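Local coordinates for leucine rich repeat and phosphatase domain containing protein (Entamoeba histolytica, PDB 3EMU) that carries a dual-specificity phosphatase catalytic domain and may remove phosphate from phosphomonoesters, although its substrate is not established, at residues A[71-74]-A[75-79]; A[113-117]-A[118-122]; A[12-15]-A[16-19]. All coordinates share one frame; numbering follows the deposited sequence.

Interaction 1. Residues A[71-74]-A[75-79]; sequences DSIP and NAIKF
I73 and I77 meet one helical turn apart, and the backbone around them records how helix 68-85 accommodates a proline. Three i-to-i+4 hydrogen bonds carry the turn: A76 N donates to S72 O at 3.1 Å, I77 N to I73 O at 2.9 Å, and K78 N to P74 O at 3.1 Å. Their N-H...O angles of 160° to 164° show ordinary helical bonding.

The turn before is different. P74 has no amide hydrogen, so its N cannot bond backward and the helix is kinked there. The next link is also opened: D71 O and N75 N stand 5.2 Å apart, too far for a direct bond, and a water fills the interval. It donates to D71 O at 2.8 Å and accepts from N75 N at 2.9 Å, which satisfies both backbone atoms without closing the turn.

In the apolar contact, the branch methyl CG2 of I73 touches the chain end CD1 of I77 at 3.7 Å. In I73 that methyl lies anti to the backbone N (CG1 has chi1 -71°), which carries it toward the next turn, where I77 lies. The two side chains pass each other at a slant. Beside this apolar pair, I77 CG1 lies against the carbonyl oxygen of I73, with 3.4 Å between CG1 and I73 O.

In the fold, these isoleucines face F144 of helix 135-151, with A107 and Y111 of helix 100-112 beside them. A76 and F79 pack against strands 36-42 and 55-59, A76 also meeting I104 of helix 100-112, which places this helix between the sheet and its helical neighbours.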
loop_
_atom_site.group_PDB
_atom_site.type_symbol
_atom_site.label_atom_id
_atom_site.label_comp_id
_atom_site.label_asym_id
_atom_site.label_seq_id
_atom_site.Cartn_x
_atom_site.Cartn_y
_atom_site.Cartn_z
ATOM N N ASP A 71 8.721 8.104 6.645
ATOM C CA ASP A 71 9.859 7.368 7.159
ATOM C C ASP A 71 9.741 5.882 6.863
ATOM O O ASP A 71 10.751 5.165 6.669
ATOM C CB ASP A 71 10.037 7.635 8.670
ATOM C CG ASP A 71 10.620 9.028 8.956
ATOM O OD1 ASP A 71 11.258 9.632 8.026
ATOM O OD2 ASP A 71 10.448 9.525 10.106
ATOM N N SER A 72 8.510 5.402 6.770
ATOM C CA SER A 72 8.315 3.961 6.610
ATOM C C SER A 72 8.340 3.580 5.114
ATOM O O SER A 72 8.271 2.410 4.740
ATOM C CB SER A 72 6.971 3.536 7.283
ATOM O OG SER A 72 5.882 3.860 6.402
ATOM N N ILE A 73 8.444 4.562 4.235
ATOM C CA ILE A 73 8.301 4.244 2.811
ATOM C C ILE A 73 9.319 3.242 2.239
ATOM O O ILE A 73 8.942 2.284 1.498
ATOM C CB ILE A 73 8.177 5.534 1.970
ATOM C CG1 ILE A 73 6.799 6.162 2.252
ATOM C CG2 ILE A 73 8.348 5.216 0.466
ATOM C CD1 ILE A 73 6.509 7.516 1.543
ATOM N N PRO A 74 10.606 3.439 2.586
ATOM C CA PRO A 74 11.622 2.553 1.980
ATOM C C PRO A 74 11.493 1.113 2.481
ATOM O O PRO A 74 11.561 0.178 1.681
ATOM C CB PRO A 74 12.981 3.200 2.367
ATOM C CG PRO A 74 12.655 4.622 2.713
ATOM C CD PRO A 74 11.189 4.636 3.227
ATOM N N ASN A 75 11.248 0.926 3.784
ATOM C CA ASN A 75 10.912 -0.441 4.273
ATOM C C ASN A 75 9.725 -1.075 3.585
ATOM O O ASN A 75 9.757 -2.227 3.236
ATOM C CB ASN A 75 10.735 -0.474 5.794
ATOM C CG ASN A 75 12.082 -0.461 6.543
ATOM O OD1 ASN A 75 12.179 0.070 7.652
ATOM N ND2 ASN A 75 13.129 -1.028 5.928
ATOM N N ALA A 76 8.666 -0.316 3.342
ATOM C CA ALA A 76 7.490 -0.886 2.624
ATOM C C ALA A 76 7.820 -1.282 1.197
ATOM O O ALA A 76 7.423 -2.367 0.699
ATOM C CB ALA A 76 6.322 0.131 2.625
ATOM N N ILE A 77 8.503 -0.380 0.488
ATOM C CA ILE A 77 8.798 -0.665 -0.936
ATOM C C ILE A 77 9.636 -1.962 -1.071
ATOM O O ILE A 77 9.371 -2.842 -1.910
ATOM C CB ILE A 77 9.485 0.558 -1.573
ATOM C CG1 ILE A 77 8.409 1.643 -1.752
ATOM C CG2 ILE A 77 10.173 0.176 -2.883
ATOM C CD1 ILE A 77 8.907 2.931 -2.368
ATOM N N LYS A 78 10.570 -2.104 -0.143
ATOM C CA LYS A 78 11.450 -3.249 -0.081
ATOM C C LYS A 78 10.713 -4.588 0.120
ATOM O O LYS A 78 10.950 -5.586 -0.621
ATOM C CB LYS A 78 12.462 -3.022 1.052
ATOM C CG LYS A 78 13.534 -4.088 1.021
ATOM C CD LYS A 78 14.224 -4.291 2.366
ATOM C CE LYS A 78 15.499 -5.174 2.189
ATOM N NZ LYS A 78 16.236 -5.350 3.519
ATOM N N PHE A 79 9.825 -4.612 1.128
ATOM C CA PHE A 79 9.022 -5.802 1.451
ATOM C C PHE A 79 8.159 -6.071 0.258
ATOM O O PHE A 79 8.065 -7.198 -0.214
ATOM C CB PHE A 79 8.191 -5.478 2.716
ATOM C CG PHE A 79 7.282 -6.596 3.197
ATOM C CD1 PHE A 79 7.786 -7.647 3.995
ATOM C CD2 PHE A 79 5.912 -6.554 2.928
ATOM C CE1 PHE A 79 6.933 -8.657 4.486
ATOM C CE2 PHE A 79 5.051 -7.554 3.423
ATOM C CZ PHE A 79 5.566 -8.611 4.193
HETATM O O HOH W 1 11.731 2.632 6.027
#

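Interaction 2. Residues A[113-117]-A[118-122]; sequences QRLSF and INAFN
S116 is the N-cap of helix 117-127 and accepts from N119 N, while L115, just before the cap, and A120, five residues on from L115, form a hydrophobic staple. The capping bond runs from N119 N to S116 OG; at 3.3 Å it is weak, though its 155° angle is acceptable. The hydroxyl is turned to the spot between the backbone N and the carbonyl carbon (chi1 58°), from which it can bend over the start of the helix.

F117 N finds its acceptor on another helix, at the carboxylate oxygen OE2 of E145. A120 N donates to S116 O at 3.0 Å, so both oxygens of the cap residue accept from the helix. F121 N bonds F117 O at 2.7 Å, and N122 N follows with I118 O. Ahead of the cap, Q113 OE1 accepts from K123 NZ, a link from the loop to the next turn of the same helix.

Apolar contacts accompany these bonds. L115 CB meets A120 CB at 3.8 Å, while I106 and M110 of helix 100-112 also touch A120. F117 has its CG swung away from the backbone N (chi1 158°), which sets its ring beside F121; the two side chains run side by side, pointing the same way, and F117 packs on I138 and L141 of helix 135-151. Over one face of the F117 ring sits the F121 methylene, with F121 CB 4.1 Å from F117 CE1.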
loop_
_atom_site.group_PDB
_atom_site.type_symbol
_atom_site.label_atom_id
_atom_site.label_comp_id
_atom_site.label_asym_id
_atom_site.label_seq_id
_atom_site.Cartn_x
_atom_site.Cartn_y
_atom_site.Cartn_z
ATOM N N GLN A 113 6.469 2.890 -10.936
ATOM C CA GLN A 113 5.994 3.161 -12.281
ATOM C C GLN A 113 6.251 4.600 -12.614
ATOM O O GLN A 113 5.669 5.095 -13.538
ATOM C CB GLN A 113 4.492 2.858 -12.390
ATOM C CG GLN A 113 4.212 1.406 -12.140
ATOM C CD GLN A 113 2.776 1.036 -12.393
ATOM O OE1 GLN A 113 1.867 1.861 -12.214
ATOM N NE2 GLN A 113 2.547 -0.210 -12.808
ATOM N N ARG A 114 7.115 5.266 -11.844
ATOM C CA ARG A 114 7.410 6.701 -12.017
ATOM C C ARG A 114 6.156 7.517 -12.283
ATOM O O ARG A 114 5.982 8.108 -13.381
ATOM C CB ARG A 114 8.472 6.999 -13.126
ATOM C CG ARG A 114 8.280 6.275 -14.457
ATOM C CD ARG A 114 9.531 6.506 -15.367
ATOM N NE ARG A 114 9.890 7.925 -15.504
ATOM C CZ ARG A 114 9.672 8.645 -16.611
ATOM N NH1 ARG A 114 9.119 8.082 -17.689
ATOM N NH2 ARG A 114 10.007 9.932 -16.652
ATOM N N LEU A 115 5.289 7.575 -11.274
ATOM C CA LEU A 115 4.124 8.410 -11.382
ATOM C C LEU A 115 4.304 9.581 -10.450
ATOM O O LEU A 115 4.933 9.489 -9.379
ATOM C CB LEU A 115 2.842 7.615 -11.058
ATOM C CG LEU A 115 2.625 6.373 -11.919
ATOM C CD1 LEU A 115 1.346 5.652 -11.521
ATOM C CD2 LEU A 115 2.566 6.747 -13.423
ATOM N N SER A 116 3.771 10.716 -10.853
ATOM C CA SER A 116 3.639 11.794 -9.914
ATOM C C SER A 116 2.668 11.349 -8.787
ATOM O O SER A 116 1.955 10.342 -8.926
ATOM C CB SER A 116 3.109 13.034 -10.629
ATOM O OG SER A 116 1.877 12.721 -11.226
ATOM N N PHE A 117 2.660 12.106 -7.696
ATOM C CA PHE A 117 1.694 11.868 -6.660
ATOM C C PHE A 117 0.252 11.788 -7.218
ATOM O O PHE A 117 -0.442 10.787 -7.014
ATOM C CB PHE A 117 1.785 12.870 -5.483
ATOM C CG PHE A 117 0.492 12.946 -4.722
ATOM C CD1 PHE A 117 0.098 11.871 -3.909
ATOM C CD2 PHE A 117 -0.390 14.024 -4.920
ATOM C CE1 PHE A 117 -1.144 11.878 -3.263
ATOM C CE2 PHE A 117 -1.625 14.042 -4.294
ATOM C CZ PHE A 117 -2.016 12.964 -3.463
ATOM N N ILE A 118 -0.167 12.813 -7.964
ATOM C CA ILE A 118 -1.566 12.954 -8.430
ATOM C C ILE A 118 -1.962 11.837 -9.372
ATOM O O ILE A 118 -3.081 11.311 -9.312
ATOM C CB ILE A 118 -1.838 14.370 -9.086
ATOM C CG1 ILE A 118 -3.350 14.607 -9.345
ATOM C CG2 ILE A 118 -1.088 14.540 -10.418
ATOM C CD1 ILE A 118 -4.329 14.217 -8.164
ATOM N N ASN A 119 -1.043 11.452 -10.243
ATOM C CA ASN A 119 -1.325 10.405 -11.205
ATOM C C ASN A 119 -1.383 9.017 -10.551
ATOM O O ASN A 119 -2.133 8.129 -10.995
ATOM C CB ASN A 119 -0.264 10.403 -12.304
ATOM C CG ASN A 119 -0.512 11.462 -13.437
ATOM O OD1 ASN A 119 0.417 11.750 -14.219
ATOM N ND2 ASN A 119 -1.744 11.977 -13.565
ATOM N N ALA A 120 -0.536 8.811 -9.539
ATOM C CA ALA A 120 -0.540 7.556 -8.740
ATOM C C ALA A 120 -1.841 7.537 -7.868
ATOM O O ALA A 120 -2.500 6.505 -7.731
ATOM C CB ALA A 120 0.728 7.455 -7.863
ATOM N N PHE A 121 -2.193 8.695 -7.319
ATOM C CA PHE A 121 -3.470 8.841 -6.630
ATOM C C PHE A 121 -4.687 8.467 -7.511
ATOM O O PHE A 121 -5.524 7.634 -7.128
ATOM C CB PHE A 121 -3.636 10.257 -6.054
ATOM C CG PHE A 121 -4.951 10.432 -5.359
ATOM C CD1 PHE A 121 -5.068 10.155 -3.987
ATOM C CD2 PHE A 121 -6.114 10.746 -6.106
ATOM C CE1 PHE A 121 -6.313 10.269 -3.351
ATOM C CE2 PHE A 121 -7.349 10.836 -5.484
ATOM C CZ PHE A 121 -7.459 10.604 -4.110
ATOM N N ASN A 122 -4.748 9.040 -8.709
ATOM C CA ASN A 122 -5.875 8.810 -9.599
ATOM C C ASN A 122 -6.024 7.373 -10.072
ATOM O O ASN A 122 -7.152 6.849 -10.179
ATOM C CB ASN A 122 -5.765 9.687 -10.832
ATOM C CG ASN A 122 -6.002 11.126 -10.531
ATOM O OD1 ASN A 122 -5.633 11.983 -11.320
ATOM N ND2 ASN A 122 -6.622 11.419 -9.396
#

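Interaction 3. Residues A[12-15]-A[16-19]; sequences QIIQ and YIHL
Strands 12-14 and 17-19 run antiparallel at 139°, joined by a type II turn from I14 to I17 that is closed by I17 N donating to I14 O at 3.0 Å and followed, farther from the turn, by an almost straight bond of 2.6 Å from I13 N to I17 O.

At the turn, the extended Q15 lies along Y16: its amide is stacked on the ring, the planes only 11° apart, and its CG stands 3.6 Å from the ring centroid in a CH-pi contact. Q12 uses the same kind of contact differently. Its CG is over the face of the H18 ring at 4.2 Å from the centroid, while Q12 OE1 comes to 3.4 Å from H18 CE1 with the amide and ring planes nearly perpendicular.

This beta hairpin forms one edge of the mixed sheet of the phosphatase domain. Y16, at the third position of its turn, has the positive phi of 75° that the type requires, and Q12 and H18 face each other as a non-hydrogen-bonded pair. Strand 11-14 is outermost, whereas Y16 and H18 bond through their backbones to strand 89-94. The imidazole is fixed from outside the hairpin, ND1 being hydrogen-bonded to Y30 OH.

On the opposite sheet face from Q12 and H18, I14 CG1 and I17 CG1 approach to 3.5 Å, tighter than ordinary carbon packing. I13 sends CG1 against L19 CB at 3.8 Å, and V105 of helix 100-112 touches both residues.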
loop_
_atom_site.group_PDB
_atom_site.type_symbol
_atom_site.label_atom_id
_atom_site.label_comp_id
_atom_site.label_asym_id
_atom_site.label_seq_id
_atom_site.Cartn_x
_atom_site.Cartn_y
_atom_site.Cartn_z
ATOM N N GLN A 12 -7.196 -6.009 -6.251
ATOM C CA GLN A 12 -5.902 -6.172 -6.912
ATOM C C GLN A 12 -5.553 -4.856 -7.599
ATOM O O GLN A 12 -6.385 -4.283 -8.351
ATOM C CB GLN A 12 -5.919 -7.278 -7.968
ATOM C CG GLN A 12 -4.522 -7.362 -8.595
ATOM C CD GLN A 12 -4.292 -8.536 -9.507
ATOM O OE1 GLN A 12 -4.245 -9.681 -9.072
ATOM N NE2 GLN A 12 -4.065 -8.245 -10.777
ATOM N N ILE A 13 -4.347 -4.359 -7.338
ATOM C CA ILE A 13 -4.029 -3.017 -7.863
ATOM C C ILE A 13 -3.254 -3.118 -9.218
ATOM O O ILE A 13 -3.663 -2.555 -10.211
ATOM C CB ILE A 13 -3.319 -2.125 -6.814
ATOM C CG1 ILE A 13 -4.269 -1.851 -5.600
ATOM C CG2 ILE A 13 -2.797 -0.834 -7.467
ATOM C CD1 ILE A 13 -5.654 -1.212 -5.987
ATOM N N ILE A 14 -2.182 -3.906 -9.204
ATOM C CA ILE A 14 -1.438 -4.341 -10.370
ATOM C C ILE A 14 -1.067 -5.743 -9.913
ATOM O O ILE A 14 -1.332 -6.121 -8.772
ATOM C CB ILE A 14 -0.104 -3.498 -10.622
ATOM C CG1 ILE A 14 0.878 -3.694 -9.468
ATOM C CG2 ILE A 14 -0.401 -1.994 -10.883
ATOM C CD1 ILE A 14 2.252 -3.060 -9.673
ATOM N N GLN A 15 -0.437 -6.499 -10.783
ATOM C CA GLN A 15 -0.130 -7.881 -10.493
ATOM C C GLN A 15 0.736 -8.029 -9.256
ATOM O O GLN A 15 1.678 -7.265 -9.051
ATOM C CB GLN A 15 0.540 -8.529 -11.709
ATOM C CG GLN A 15 0.976 -9.952 -11.459
ATOM C CD GLN A 15 1.863 -10.493 -12.586
ATOM O OE1 GLN A 15 2.802 -9.805 -13.062
ATOM N NE2 GLN A 15 1.575 -11.739 -13.018
ATOM N N TYR A 16 0.389 -9.012 -8.418
ATOM C CA TYR A 16 1.046 -9.246 -7.103
ATOM C C TYR A 16 0.695 -8.269 -5.951
ATOM O O TYR A 16 1.104 -8.490 -4.820
ATOM C CB TYR A 16 2.574 -9.315 -7.257
ATOM C CG TYR A 16 3.040 -10.313 -8.281
ATOM C CD1 TYR A 16 2.567 -11.631 -8.267
ATOM C CD2 TYR A 16 3.938 -9.939 -9.281
ATOM C CE1 TYR A 16 2.975 -12.553 -9.218
ATOM C CE2 TYR A 16 4.357 -10.839 -10.225
ATOM C CZ TYR A 16 3.878 -12.148 -10.196
ATOM O OH TYR A 16 4.313 -13.052 -11.146
ATOM N N ILE A 17 -0.036 -7.196 -6.243
ATOM C CA ILE A 17 -0.311 -6.139 -5.272
ATOM C C ILE A 17 -1.816 -6.042 -4.999
ATOM O O ILE A 17 -2.640 -5.760 -5.906
ATOM C CB ILE A 17 0.145 -4.750 -5.812
ATOM C CG1 ILE A 17 1.622 -4.766 -6.257
ATOM C CG2 ILE A 17 -0.176 -3.609 -4.806
ATOM C CD1 ILE A 17 2.638 -4.958 -5.148
ATOM N N HIS A 18 -2.162 -6.231 -3.721
ATOM C CA HIS A 18 -3.566 -6.216 -3.310
ATOM C C HIS A 18 -3.743 -5.253 -2.147
ATOM O O HIS A 18 -2.919 -5.169 -1.233
ATOM C CB HIS A 18 -4.031 -7.633 -2.974
ATOM C CG HIS A 18 -3.836 -8.630 -4.089
ATOM N ND1 HIS A 18 -4.881 -9.092 -4.879
ATOM C CD2 HIS A 18 -2.730 -9.300 -4.508
ATOM C CE1 HIS A 18 -4.427 -9.996 -5.731
ATOM N NE2 HIS A 18 -3.124 -10.129 -5.541
ATOM N N LEU A 19 -4.827 -4.507 -2.229
ATOM C CA LEU A 19 -5.181 -3.503 -1.253
ATOM C C LEU A 19 -6.445 -3.954 -0.448
ATOM O O LEU A 19 -7.481 -4.307 -1.042
ATOM C CB LEU A 19 -5.468 -2.214 -1.994
ATOM C CG LEU A 19 -5.733 -0.983 -1.161
ATOM C CD1 LEU A 19 -4.619 -0.769 -0.136
ATOM C CD2 LEU A 19 -5.905 0.203 -2.107
#

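How the interactions relate
From the N terminus, interaction 3 comes first and turns the chain through a hairpin at the edge of the sheet. Interaction 1 follows within helix 68-85, and interaction 2 begins the helix that succeeds 100-112. Each joins consecutive residues, so the three lie in series, none enclosing or crossing another. Their centres are 16 to 17 Å apart. Interactions 2 and 3 do touch, Q113 NE2 packing on I14 CG2 at 3.9 Å, whereas interaction 1 stays about 8 Å from interaction 3 and about 9 Å from interaction 2, nearest atoms. Helix 100-112 links them indirectly, since side chains of all three contacts pack against it.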